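Local coordinates for protein hydrogen peroxide-inducible genes activator (PDB 6G1D) that senses hydrogen peroxide by a peroxidatic mechanism and, as a LysR-type transcription factor, probably activates peroxide-inducible genes in Corynebacterium glutamicum, at residues B[182-187]-B[192-197]; B[111-116]-B[258-263]; B[155-160]-B[164-169]; B[123-128]-B[303-308]. The protein carries 1 engineered substitution. One frame throughout, in Å; residues are numbered along the deposited sequence.

Contact 1: B[182-187]-B[192-197]; sequences HPFAGR and LSALED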
loop_
_atom_site.group_PDB
_atom_site.type_symbol
_atom_site.label_atom_id
_atom_site.label_comp_id
_atom_site.label_asym_id
_atom_site.label_seq_id
_atom_site.Cartn_x
_atom_site.Cartn_y
_atom_site.Cartn_z
ATOM N N HIS B 182 -2.505 -38.457 3.487
ATOM C CA HIS B 182 -2.108 -38.193 4.850
ATOM C C HIS B 182 -2.702 -39.231 5.771
ATOM O O HIS B 182 -3.803 -39.728 5.552
ATOM C CB HIS B 182 -2.515 -36.771 5.262
ATOM C CG HIS B 182 -2.078 -36.377 6.642
ATOM N ND1 HIS B 182 -2.832 -36.562 7.777
ATOM C CD2 HIS B 182 -0.931 -35.779 7.041
ATOM C CE1 HIS B 182 -2.160 -36.099 8.817
ATOM N NE2 HIS B 182 -0.998 -35.633 8.399
ATOM N N PRO B 183 -1.957 -39.598 6.834
ATOM C CA PRO B 183 -2.501 -40.658 7.716
ATOM C C PRO B 183 -3.812 -40.373 8.477
ATOM O O PRO B 183 -4.502 -41.289 8.888
ATOM C CB PRO B 183 -1.339 -40.908 8.691
ATOM C CG PRO B 183 -0.419 -39.704 8.555
ATOM C CD PRO B 183 -0.536 -39.331 7.105
ATOM N N PHE B 184 -4.122 -39.114 8.716
ATOM C CA PHE B 184 -5.403 -38.702 9.312
ATOM C C PHE B 184 -6.588 -38.679 8.357
ATOM O O PHE B 184 -7.689 -38.572 8.838
ATOM C CB PHE B 184 -5.314 -37.335 9.999
ATOM C CG PHE B 184 -4.329 -37.254 11.142
ATOM C CD1 PHE B 184 -3.769 -38.403 11.733
ATOM C CD2 PHE B 184 -4.015 -36.015 11.684
ATOM C CE1 PHE B 184 -2.893 -38.298 12.788
ATOM C CE2 PHE B 184 -3.152 -35.925 12.771
ATOM C CZ PHE B 184 -2.555 -37.068 13.280
ATOM N N ALA B 185 -6.371 -38.829 7.056
ATOM C CA ALA B 185 -7.478 -38.932 6.104
ATOM C C ALA B 185 -8.662 -39.786 6.602
ATOM O O ALA B 185 -8.504 -40.921 6.932
ATOM C CB ALA B 185 -6.960 -39.441 4.778
ATOM N N GLY B 186 -9.840 -39.155 6.724
ATOM C CA GLY B 186 -11.066 -39.801 7.114
ATOM C C GLY B 186 -11.251 -40.102 8.593
ATOM O O GLY B 186 -12.310 -40.517 8.991
ATOM N N ARG B 187 -10.259 -39.874 9.424
ATOM C CA ARG B 187 -10.412 -40.124 10.861
ATOM C C ARG B 187 -11.374 -39.124 11.511
ATOM O O ARG B 187 -11.363 -37.932 11.176
ATOM C CB ARG B 187 -9.045 -40.041 11.561
ATOM C CG ARG B 187 -8.156 -41.177 11.121
ATOM C CD ARG B 187 -6.940 -41.336 11.999
ATOM N NE ARG B 187 -7.293 -41.405 13.399
ATOM C CZ ARG B 187 -6.437 -41.180 14.394
ATOM N NH1 ARG B 187 -5.147 -40.925 14.152
ATOM N NH2 ARG B 187 -6.879 -41.220 15.648
ATOM N N LEU B 192 -6.937 -33.158 20.442
ATOM C CA LEU B 192 -6.347 -31.870 20.121
ATOM C C LEU B 192 -4.869 -32.001 19.874
ATOM O O LEU B 192 -4.316 -31.354 19.004
ATOM C CB LEU B 192 -6.571 -30.917 21.268
ATOM C CG LEU B 192 -7.049 -29.531 20.923
ATOM C CD1 LEU B 192 -8.303 -29.627 20.101
ATOM C CD2 LEU B 192 -7.345 -28.832 22.223
ATOM N N SER B 193 -4.232 -32.824 20.683
ATOM C CA SER B 193 -2.812 -33.122 20.535
ATOM C C SER B 193 -2.388 -33.630 19.139
ATOM O O SER B 193 -1.234 -33.533 18.774
ATOM C CB SER B 193 -2.384 -34.130 21.608
ATOM O OG SER B 193 -3.074 -35.348 21.462
ATOM N N ALA B 194 -3.312 -34.161 18.345
ATOM C CA ALA B 194 -3.031 -34.468 16.934
ATOM C C ALA B 194 -2.524 -33.259 16.121
ATOM O O ALA B 194 -1.854 -33.416 15.107
ATOM C CB ALA B 194 -4.265 -35.038 16.288
ATOM N N LEU B 195 -2.829 -32.052 16.561
ATOM C CA LEU B 195 -2.316 -30.840 15.901
ATOM C C LEU B 195 -0.776 -30.772 15.869
ATOM O O LEU B 195 -0.207 -30.226 14.927
ATOM C CB LEU B 195 -2.916 -29.600 16.547
ATOM C CG LEU B 195 -4.419 -29.412 16.282
ATOM C CD1 LEU B 195 -5.037 -28.351 17.191
ATOM C CD2 LEU B 195 -4.689 -29.064 14.820
ATOM N N GLU B 196 -0.139 -31.411 16.829
ATOM C CA GLU B 196 1.305 -31.468 16.905
ATOM C C GLU B 196 1.883 -32.171 15.690
ATOM O O GLU B 196 2.962 -31.858 15.244
ATOM C CB GLU B 196 1.725 -32.204 18.164
ATOM C CG GLU B 196 2.964 -31.634 18.824
ATOM C CD GLU B 196 4.187 -31.710 17.943
ATOM O OE1 GLU B 196 5.005 -30.771 17.962
ATOM O OE2 GLU B 196 4.328 -32.712 17.224
ATOM N N ASP B 197 1.165 -33.165 15.202
ATOM C CA ASP B 197 1.592 -33.969 14.079
ATOM C C ASP B 197 1.291 -33.367 12.715
ATOM O O ASP B 197 1.564 -34.026 11.704
ATOM C CB ASP B 197 0.924 -35.349 14.163
ATOM C CG ASP B 197 1.247 -36.085 15.450
ATOM O OD1 ASP B 197 2.360 -35.906 16.009
ATOM O OD2 ASP B 197 0.360 -36.863 15.868
#

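Contact 2: B[111-116]-B[258-263]; sequences APYILP and IPWECT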
loop_
_atom_site.group_PDB
_atom_site.type_symbol
_atom_site.label_atom_id
_atom_site.label_comp_id
_atom_site.label_asym_id
_atom_site.label_seq_id
_atom_site.Cartn_x
_atom_site.Cartn_y
_atom_site.Cartn_z
ATOM N N ALA B 111 -17.672 -14.995 4.117
ATOM C CA ALA B 111 -18.424 -14.375 3.017
ATOM C C ALA B 111 -18.832 -15.285 1.842
ATOM O O ALA B 111 -19.993 -15.433 1.564
ATOM C CB ALA B 111 -17.643 -13.181 2.463
ATOM N N PRO B 112 -17.849 -15.896 1.153
ATOM C CA PRO B 112 -18.211 -16.645 -0.035
ATOM C C PRO B 112 -19.126 -17.835 0.262
ATOM O O PRO B 112 -19.820 -18.279 -0.631
ATOM C CB PRO B 112 -16.854 -17.069 -0.596
ATOM C CG PRO B 112 -15.923 -17.029 0.596
ATOM C CD PRO B 112 -16.393 -15.892 1.403
ATOM N N TYR B 113 -19.156 -18.307 1.503
ATOM C CA TYR B 113 -19.846 -19.526 1.883
ATOM C C TYR B 113 -21.240 -19.251 2.419
ATOM O O TYR B 113 -22.137 -20.094 2.289
ATOM C CB TYR B 113 -19.003 -20.300 2.888
ATOM C CG TYR B 113 -17.548 -20.340 2.503
ATOM C CD1 TYR B 113 -16.587 -19.941 3.391
ATOM C CD2 TYR B 113 -17.135 -20.727 1.230
ATOM C CE1 TYR B 113 -15.233 -19.919 3.032
ATOM C CE2 TYR B 113 -15.802 -20.736 0.877
ATOM C CZ TYR B 113 -14.859 -20.299 1.803
ATOM O OH TYR B 113 -13.520 -20.268 1.504
ATOM N N ILE B 114 -21.447 -18.064 2.984
ATOM C CA ILE B 114 -22.754 -17.657 3.477
ATOM C C ILE B 114 -23.560 -16.896 2.392
ATOM O O ILE B 114 -24.811 -16.928 2.402
ATOM C CB ILE B 114 -22.628 -16.844 4.785
ATOM C CG1 ILE B 114 -23.949 -16.865 5.598
ATOM C CG2 ILE B 114 -22.130 -15.437 4.534
ATOM C CD1 ILE B 114 -24.232 -18.195 6.308
ATOM N N LEU B 115 -22.872 -16.230 1.460
ATOM C CA LEU B 115 -23.550 -15.342 0.513
ATOM C C LEU B 115 -24.611 -16.018 -0.363
ATOM O O LEU B 115 -25.662 -15.445 -0.570
ATOM C CB LEU B 115 -22.571 -14.610 -0.401
ATOM C CG LEU B 115 -21.904 -13.378 0.209
ATOM C CD1 LEU B 115 -20.758 -12.911 -0.695
ATOM C CD2 LEU B 115 -22.834 -12.266 0.545
ATOM N N PRO B 116 -24.329 -17.221 -0.905
ATOM C CA PRO B 116 -25.363 -17.731 -1.820
ATOM C C PRO B 116 -26.732 -17.843 -1.181
ATOM O O PRO B 116 -27.701 -17.362 -1.767
ATOM C CB PRO B 116 -24.823 -19.087 -2.283
ATOM C CG PRO B 116 -23.335 -18.916 -2.164
ATOM C CD PRO B 116 -23.117 -18.058 -0.928
ATOM N N ILE B 258 -16.679 -26.197 3.153
ATOM C CA ILE B 258 -16.494 -27.549 2.586
ATOM C C ILE B 258 -16.876 -27.672 1.120
ATOM O O ILE B 258 -16.051 -28.081 0.310
ATOM C CB ILE B 258 -17.132 -28.612 3.497
ATOM C CG1 ILE B 258 -16.266 -28.795 4.754
ATOM C CG2 ILE B 258 -17.278 -29.963 2.796
ATOM C CD1 ILE B 258 -16.954 -29.521 5.879
ATOM N N PRO B 259 -18.108 -27.272 0.741
ATOM C CA PRO B 259 -18.474 -27.535 -0.655
ATOM C C PRO B 259 -17.693 -26.716 -1.649
ATOM O O PRO B 259 -17.662 -27.056 -2.815
ATOM C CB PRO B 259 -19.960 -27.147 -0.733
ATOM C CG PRO B 259 -20.426 -27.048 0.665
ATOM C CD PRO B 259 -19.232 -26.738 1.530
ATOM N N TRP B 260 -17.110 -25.610 -1.202
ATOM C CA TRP B 260 -16.457 -24.650 -2.098
ATOM C C TRP B 260 -14.961 -24.839 -2.213
ATOM O O TRP B 260 -14.387 -24.423 -3.182
ATOM C CB TRP B 260 -16.765 -23.220 -1.609
ATOM C CG TRP B 260 -18.225 -22.967 -1.591
ATOM C CD1 TRP B 260 -19.039 -23.038 -0.528
ATOM C CD2 TRP B 260 -19.056 -22.714 -2.726
ATOM N NE1 TRP B 260 -20.355 -22.785 -0.906
ATOM C CE2 TRP B 260 -20.367 -22.536 -2.251
ATOM C CE3 TRP B 260 -18.800 -22.550 -4.083
ATOM C CZ2 TRP B 260 -21.445 -22.305 -3.101
ATOM C CZ3 TRP B 260 -19.879 -22.278 -4.937
ATOM C CH2 TRP B 260 -21.188 -22.178 -4.437
ATOM N N GLU B 261 -14.359 -25.428 -1.183
ATOM C CA GLU B 261 -12.911 -25.540 -1.074
ATOM C C GLU B 261 -12.389 -26.975 -0.972
ATOM O O GLU B 261 -11.270 -27.226 -1.407
ATOM C CB GLU B 261 -12.425 -24.766 0.179
ATOM C CG GLU B 261 -12.849 -23.306 0.309
ATOM C CD GLU B 261 -12.305 -22.340 -0.761
ATOM O OE1 GLU B 261 -11.499 -22.773 -1.609
ATOM O OE2 GLU B 261 -12.695 -21.115 -0.750
ATOM N N CYS B 262 -13.171 -27.887 -0.386
ATOM C CA CYS B 262 -12.667 -29.200 0.054
ATOM C C CYS B 262 -13.078 -30.392 -0.772
ATOM O O CYS B 262 -12.799 -31.505 -0.361
ATOM C CB CYS B 262 -13.115 -29.496 1.478
ATOM S SG CYS B 262 -12.634 -28.234 2.610
ATOM N N THR B 263 -13.727 -30.162 -1.913
ATOM C CA THR B 263 -14.150 -31.242 -2.808
ATOM C C THR B 263 -13.221 -31.412 -3.995
ATOM O O THR B 263 -13.376 -32.375 -4.746
ATOM C CB THR B 263 -15.570 -31.009 -3.345
ATOM O OG1 THR B 263 -15.597 -29.813 -4.124
ATOM C CG2 THR B 263 -16.551 -30.892 -2.175
HETATM O O HOH W 1 -22.360 -22.492 1.180
#

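Contact 3: B[155-160]-B[164-169]; sequences MALPSE and MKEIPL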
loop_
_atom_site.group_PDB
_atom_site.type_symbol
_atom_site.label_atom_id
_atom_site.label_comp_id
_atom_site.label_asym_id
_atom_site.label_seq_id
_atom_site.Cartn_x
_atom_site.Cartn_y
_atom_site.Cartn_z
ATOM N N MET B 155 -18.721 -11.126 11.764
ATOM C CA MET B 155 -17.381 -11.551 12.125
ATOM C C MET B 155 -17.435 -12.519 13.275
ATOM O O MET B 155 -18.493 -12.713 13.885
ATOM C CB MET B 155 -16.541 -10.312 12.521
ATOM C CG MET B 155 -16.986 -9.654 13.805
ATOM S SD MET B 155 -16.209 -8.009 13.994
ATOM C CE MET B 155 -17.476 -7.137 13.103
ATOM N N ALA B 156 -16.260 -12.960 13.722
ATOM C CA ALA B 156 -16.159 -13.755 14.944
ATOM C C ALA B 156 -16.285 -12.876 16.189
ATOM O O ALA B 156 -15.858 -11.713 16.197
ATOM C CB ALA B 156 -14.873 -14.545 14.974
ATOM N N LEU B 157 -16.921 -13.427 17.216
ATOM C CA LEU B 157 -17.083 -12.763 18.478
ATOM C C LEU B 157 -16.126 -13.348 19.505
ATOM O O LEU B 157 -15.762 -14.521 19.393
ATOM C CB LEU B 157 -18.513 -12.978 18.975
ATOM C CG LEU B 157 -19.628 -12.438 18.102
ATOM C CD1 LEU B 157 -20.927 -12.515 18.917
ATOM C CD2 LEU B 157 -19.366 -11.030 17.618
ATOM N N PRO B 158 -15.755 -12.560 20.536
ATOM C CA PRO B 158 -16.108 -11.151 20.758
ATOM C C PRO B 158 -15.362 -10.175 19.817
ATOM O O PRO B 158 -14.242 -10.427 19.436
ATOM C CB PRO B 158 -15.722 -10.911 22.213
ATOM C CG PRO B 158 -14.647 -11.910 22.476
ATOM C CD PRO B 158 -14.973 -13.115 21.655
ATOM N N SER B 159 -16.024 -9.093 19.434
ATOM C CA SER B 159 -15.422 -8.053 18.613
ATOM C C SER B 159 -14.393 -7.246 19.406
ATOM O O SER B 159 -13.450 -6.715 18.836
ATOM C CB SER B 159 -16.491 -7.105 18.069
ATOM O OG SER B 159 -16.945 -6.218 19.083
ATOM N N GLU B 160 -14.597 -7.161 20.729
ATOM C CA GLU B 160 -13.775 -6.351 21.643
ATOM C C GLU B 160 -13.685 -4.880 21.201
ATOM O O GLU B 160 -12.683 -4.193 21.383
ATOM C CB GLU B 160 -12.380 -6.988 21.859
ATOM C CG GLU B 160 -12.371 -8.273 22.689
ATOM C CD GLU B 160 -12.919 -8.132 24.108
ATOM O OE1 GLU B 160 -13.636 -9.051 24.584
ATOM O OE2 GLU B 160 -12.636 -7.099 24.755
ATOM N N MET B 164 -19.928 -0.999 20.251
ATOM C CA MET B 164 -20.667 -1.906 19.372
ATOM C C MET B 164 -21.617 -2.797 20.151
ATOM O O MET B 164 -21.371 -3.101 21.301
ATOM C CB MET B 164 -19.688 -2.780 18.578
ATOM C CG MET B 164 -18.690 -2.013 17.734
ATOM S SD MET B 164 -19.399 -0.869 16.580
ATOM C CE MET B 164 -17.908 -0.296 15.769
ATOM N N LYS B 165 -22.728 -3.182 19.520
ATOM C CA LYS B 165 -23.559 -4.285 20.014
ATOM C C LYS B 165 -23.276 -5.521 19.161
ATOM O O LYS B 165 -22.944 -5.411 17.996
ATOM C CB LYS B 165 -25.051 -3.965 19.955
ATOM C CG LYS B 165 -25.512 -2.886 20.934
ATOM C CD LYS B 165 -26.992 -2.957 21.256
ATOM C CE LYS B 165 -27.657 -1.579 21.424
ATOM N NZ LYS B 165 -29.078 -1.645 20.963
ATOM N N GLU B 166 -23.468 -6.689 19.755
ATOM C CA GLU B 166 -23.204 -7.965 19.125
ATOM C C GLU B 166 -24.449 -8.840 19.206
ATOM O O GLU B 166 -25.016 -8.997 20.294
ATOM C CB GLU B 166 -22.075 -8.662 19.879
ATOM C CG GLU B 166 -20.778 -7.876 19.890
ATOM C CD GLU B 166 -19.647 -8.553 20.604
ATOM O OE1 GLU B 166 -19.889 -9.471 21.413
ATOM O OE2 GLU B 166 -18.508 -8.153 20.334
ATOM N N ILE B 167 -24.867 -9.399 18.074
ATOM C CA ILE B 167 -25.934 -10.392 18.052
ATOM C C ILE B 167 -25.268 -11.742 17.752
ATOM O O ILE B 167 -24.754 -11.909 16.651
ATOM C CB ILE B 167 -27.000 -10.107 16.970
ATOM C CG1 ILE B 167 -27.592 -8.712 17.129
ATOM C CG2 ILE B 167 -28.139 -11.114 17.110
ATOM C CD1 ILE B 167 -28.455 -8.275 15.956
ATOM N N PRO B 168 -25.253 -12.678 18.719
ATOM C CA PRO B 168 -24.686 -13.998 18.437
ATOM C C PRO B 168 -25.524 -14.717 17.384
ATOM O O PRO B 168 -26.779 -14.682 17.460
ATOM C CB PRO B 168 -24.817 -14.750 19.787
ATOM C CG PRO B 168 -25.199 -13.744 20.807
ATOM C CD PRO B 168 -25.769 -12.579 20.099
ATOM N N LEU B 169 -24.871 -15.319 16.400
ATOM C CA LEU B 169 -25.606 -16.016 15.323
ATOM C C LEU B 169 -25.526 -17.519 15.497
ATOM O O LEU B 169 -26.548 -18.181 15.651
ATOM C CB LEU B 169 -25.099 -15.597 13.954
ATOM C CG LEU B 169 -25.218 -14.091 13.639
ATOM C CD1 LEU B 169 -24.600 -13.788 12.308
ATOM C CD2 LEU B 169 -26.685 -13.689 13.637
HETATM O O HOH W 2 -16.689 -7.471 22.653
#

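Contact 4: B[123-128]-B[303-308]; sequences DEEYPD and LQRAFQ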
loop_
_atom_site.group_PDB
_atom_site.type_symbol
_atom_site.label_atom_id
_atom_site.label_comp_id
_atom_site.label_asym_id
_atom_site.label_seq_id
_atom_site.Cartn_x
_atom_site.Cartn_y
_atom_site.Cartn_z
ATOM N N ASP B 123 -33.431 -12.053 -1.847
ATOM C CA ASP B 123 -34.051 -11.828 -3.155
ATOM C C ASP B 123 -35.539 -12.250 -3.161
ATOM O O ASP B 123 -36.388 -11.511 -3.683
ATOM C CB ASP B 123 -33.271 -12.565 -4.260
ATOM C CG ASP B 123 -33.968 -12.513 -5.617
ATOM O OD1 ASP B 123 -34.026 -11.442 -6.265
ATOM O OD2 ASP B 123 -34.467 -13.559 -6.049
ATOM N N GLU B 124 -35.847 -13.399 -2.548
ATOM C CA GLU B 124 -37.205 -13.908 -2.485
ATOM C C GLU B 124 -38.083 -13.232 -1.412
ATOM O O GLU B 124 -39.214 -12.884 -1.699
ATOM C CB GLU B 124 -37.188 -15.443 -2.321
ATOM C CG GLU B 124 -38.547 -16.118 -2.334
ATOM C CD GLU B 124 -38.494 -17.640 -2.477
ATOM O OE1 GLU B 124 -39.342 -18.155 -3.221
ATOM O OE2 GLU B 124 -37.626 -18.309 -1.864
ATOM N N GLU B 125 -37.561 -13.012 -0.205
ATOM C CA GLU B 125 -38.382 -12.581 0.940
ATOM C C GLU B 125 -38.299 -11.104 1.314
ATOM O O GLU B 125 -39.151 -10.604 2.032
ATOM C CB GLU B 125 -38.055 -13.414 2.174
ATOM C CG GLU B 125 -38.338 -14.886 1.956
ATOM C CD GLU B 125 -37.934 -15.787 3.102
ATOM O OE1 GLU B 125 -37.827 -15.335 4.249
ATOM O OE2 GLU B 125 -37.794 -16.990 2.859
ATOM N N TYR B 126 -37.233 -10.449 0.875
ATOM C CA TYR B 126 -37.042 -9.028 1.109
ATOM C C TYR B 126 -36.654 -8.344 -0.202
ATOM O O TYR B 126 -35.553 -7.776 -0.320
ATOM C CB TYR B 126 -35.980 -8.818 2.187
ATOM C CG TYR B 126 -36.345 -9.467 3.490
ATOM C CD1 TYR B 126 -37.126 -8.797 4.428
ATOM C CD2 TYR B 126 -35.954 -10.783 3.767
ATOM C CE1 TYR B 126 -37.483 -9.402 5.615
ATOM C CE2 TYR B 126 -36.307 -11.401 4.959
ATOM C CZ TYR B 126 -37.058 -10.698 5.878
ATOM O OH TYR B 126 -37.419 -11.276 7.058
ATOM N N PRO B 127 -37.556 -8.383 -1.200
ATOM C CA PRO B 127 -37.221 -7.895 -2.551
ATOM C C PRO B 127 -36.908 -6.401 -2.679
ATOM O O PRO B 127 -36.289 -6.005 -3.661
ATOM C CB PRO B 127 -38.488 -8.233 -3.381
ATOM C CG PRO B 127 -39.582 -8.355 -2.380
ATOM C CD PRO B 127 -38.955 -8.867 -1.116
ATOM N N ASP B 128 -37.331 -5.587 -1.707
ATOM C CA ASP B 128 -36.975 -4.170 -1.673
ATOM C C ASP B 128 -35.629 -3.882 -0.959
ATOM O O ASP B 128 -35.184 -2.734 -0.936
ATOM C CB ASP B 128 -38.105 -3.355 -1.038
ATOM C CG ASP B 128 -39.428 -3.486 -1.795
ATOM O OD1 ASP B 128 -40.394 -3.949 -1.156
ATOM O OD2 ASP B 128 -39.488 -3.121 -2.999
ATOM N N LEU B 303 -29.343 -14.616 8.419
ATOM C CA LEU B 303 -28.012 -15.196 8.483
ATOM C C LEU B 303 -28.008 -16.557 9.201
ATOM O O LEU B 303 -27.271 -17.435 8.784
ATOM C CB LEU B 303 -27.021 -14.227 9.127
ATOM C CG LEU B 303 -26.766 -12.957 8.319
ATOM C CD1 LEU B 303 -25.914 -11.974 9.136
ATOM C CD2 LEU B 303 -26.094 -13.290 6.995
ATOM N N GLN B 304 -28.792 -16.723 10.264
ATOM C CA GLN B 304 -28.881 -18.018 10.924
ATOM C C GLN B 304 -29.485 -19.082 10.011
ATOM O O GLN B 304 -29.019 -20.257 10.002
ATOM C CB GLN B 304 -29.673 -17.925 12.210
ATOM C CG GLN B 304 -28.952 -17.090 13.292
ATOM C CD GLN B 304 -29.847 -16.873 14.491
ATOM O OE1 GLN B 304 -31.040 -16.531 14.344
ATOM N NE2 GLN B 304 -29.301 -17.102 15.671
ATOM N N ARG B 305 -30.489 -18.681 9.216
ATOM C CA ARG B 305 -31.074 -19.595 8.244
ATOM C C ARG B 305 -30.087 -19.910 7.119
ATOM O O ARG B 305 -29.951 -21.063 6.717
ATOM C CB ARG B 305 -32.407 -19.048 7.685
ATOM C CG ARG B 305 -33.537 -18.986 8.692
ATOM C CD ARG B 305 -34.710 -18.154 8.182
ATOM N NE ARG B 305 -35.139 -18.594 6.848
ATOM C CZ ARG B 305 -35.801 -17.843 5.963
ATOM N NH1 ARG B 305 -36.151 -16.577 6.228
ATOM N NH2 ARG B 305 -36.119 -18.351 4.776
ATOM N N ALA B 306 -29.407 -18.894 6.621
ATOM C CA ALA B 306 -28.384 -19.085 5.591
ATOM C C ALA B 306 -27.289 -20.042 6.005
ATOM O O ALA B 306 -26.855 -20.872 5.214
ATOM C CB ALA B 306 -27.766 -17.728 5.179
ATOM N N PHE B 307 -26.857 -19.946 7.249
ATOM C CA PHE B 307 -25.835 -20.838 7.774
ATOM C C PHE B 307 -26.347 -22.280 7.813
ATOM O O PHE B 307 -25.609 -23.205 7.468
ATOM C CB PHE B 307 -25.351 -20.403 9.162
ATOM C CG PHE B 307 -24.345 -21.341 9.765
ATOM C CD1 PHE B 307 -23.095 -21.497 9.169
ATOM C CD2 PHE B 307 -24.655 -22.102 10.893
ATOM C CE1 PHE B 307 -22.160 -22.384 9.698
ATOM C CE2 PHE B 307 -23.727 -22.977 11.436
ATOM C CZ PHE B 307 -22.482 -23.117 10.842
ATOM N N GLN B 308 -27.587 -22.475 8.257
ATOM C CA GLN B 308 -28.184 -23.834 8.275
ATOM C C GLN B 308 -28.206 -24.460 6.885
ATOM O O GLN B 308 -27.950 -25.648 6.743
ATOM C CB GLN B 308 -29.598 -23.843 8.875
ATOM C CG GLN B 308 -29.636 -23.648 10.392
ATOM C CD GLN B 308 -28.679 -24.587 11.153
ATOM O OE1 GLN B 308 -28.785 -25.816 11.066
ATOM N NE2 GLN B 308 -27.724 -24.003 11.886
#

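Contact 1: B[182-187]-B[192-197]
Phe184 and Ala194 are the nearest backbone pair, their CA atoms 9.0 Å apart, where two overlapping beta turns face a short 3-10 segment on the surface of the LysR regulatory domain. A type I turn runs from His182 to Ala185 and a type II turn from Phe184 to Arg187, so Phe184 belongs to both. The 3-10 segment 192-197 is held by three i-to-i+3 backbone bonds. Phe184 bridges the gap: with CG anti to the carbonyl carbon (chi1 -61°), its ring reaches across and presents its edge. CE2 packs on the methyl of Ala194 (CE2 to CB 3.8 Å), and Ala194 O, the acceptor for Asp197 N, lies at the ring edge near its plane. Leu198 is touched by both His182 and Phe184, while Leu195 packs on Leu216 and Cys217 of helix 208-219. Farther along the same edge, Phe184 CZ lies 3.9 Å from Asp197 OD2, the ring and carboxylate planes standing 54° apart.

Contact 2: B[111-116]-B[258-263]
The side chains of Tyr113 and Trp260 run past each other in opposite directions, and their rings are oblique, neither stacked nor at right angles: the Tyr113 ring and the five-membered ring of the indole have planes 31° apart and centroids 5.5 Å apart. Of the tyrosine ring atoms, CD2 comes nearest the indole, 3.5 Å from Trp260 CD1, and Tyr113 CE2 lies beside Trp260 CB. One face of the tyrosine ring is covered by the residue before it, Pro112, whose CG sits over the ring centre. At the far end, the hydroxyl of Tyr113 donates a short hydrogen bond to Glu261 (OH to OE2 2.5 Å). The carboxylate is turned almost perpendicular to the ring, at 87°, and receives the hydroxyl on its anti side. Its other oxygen, OE1, is engaged by Thr238 and by a salt bridge to Arg264, so both carboxylate oxygens are anchored. The contact thus joins the start of helix 111-125 to the short helix 258-261 within the periplasmic-binding-protein-like regulatory domain, at an interface with a second subunit, whose Gln242 bonds to Pro112 O and packs on Pro116 and Trp260. A water also links Tyr113 and Trp260, accepting from Trp260 NE1 in the plane of the indole and donating to Tyr113 O at 2.7 Å. Further along the indole, Pro116 CG rests 4.0 Å from Trp260 CZ2.

Contact 3: B[155-160]-B[164-169]
A loop with a cis peptide bond before Pro158 follows strand 152-156, and here Leu157 and Ser159 meet Glu166 on strand 164-179. Glu166 reaches the loop with a chain extended beyond CG (chi2 -179°), and a single carboxylate oxygen, OE2, does the gripping. The backbone N of Ser159 donates to Glu166 OE2 at 2.8 Å with an N-H...O angle of 159°, on the syn side but well out of the carboxylate plane. The Ser159 hydroxyl uses the anti lone pair of the same oxygen, OG to Glu166 OE2 2.8 Å. A water completes the set, accepting from Glu160 N and donating to Glu166 OE2 at 3.0 Å. Ser159 OG also accepts from Ala161 N, so the serine side chain braces the loop while it binds the glutamate. In the mixed sheet of the regulatory domain, strands 152-156 and 164-179 are not direct neighbours: strand 267-287 lies between them and pairs with both, through Leu157 to Arg281 and Ile167 to Leu284. Glu166 and the loop therefore span the intervening strand, with Leu157 and Met164 both resting on its Val285. Leu157 runs alongside Glu166 in the opposite sense: CD2 lies 3.9 Å from Glu166 CD, and CD1, which also touches Glu166, reaches Pro168 CA at 4.1 Å.

Contact 4: B[123-128]-B[303-308]
Arg305 takes hold of Glu125 in an end-on, bidentate salt bridge: NH1 donates to OE1 and NH2 to OE2, each pair 2.9 Å apart. Both bonds are nearly straight, with N-H...O angles of 168° and 169°. The two planes are 15° apart; the oxygens lie in the guanidinium plane, while the nitrogens approach them on the syn side, somewhat out of the carboxylate plane, and the paired bonds would resist rotation of either group. The two side chains come from opposite directions over a gap of 12.5 Å between the CA atoms of Glu125 and Arg305. Glu125 spans its share with an extended chain, whereas Arg305 bends at chi3 to bring its two terminal nitrogens round to the acid. Both residues are exposed, so the pair is a surface link between the C-terminal end of helix 111-125 and the long helix 293-316, two helices packed together in the LysR regulatory domain. Beneath it the helices meet through apolar contacts, Ala306 resting on Ile114 and Ser117, and Leu303 on Met118. On the inward side of helix 293-316, Phe307 stacks on Tyr170. Tyr126, the first residue to leave the helix after Glu125, packs on Leu98.

In the fold
All four contacts lie in the regulatory domain, and contacts 2, 3 and 4 form a chain of neighbours. Contacts 2 and 4 share helix 111-125, and Ile114 joins them: its CD1 is 3.3 Å from Phe307 N. Contact 4 meets contact 3 through Gln304, whose NE2 probably hydrogen-bonds Leu169 O at 3.0 Å, and through Leu169 packed on Leu303. Contact 3 does not touch contact 2, their nearest atoms being about 7 Å apart. Contact 1 is remote, with nearest atoms about 11 Å from contact 2 and about 18 Å from contact 4. A 1,2-ethanediol, probably from crystallisation, lies about 3 Å from the Trp260 side chain of contact 2.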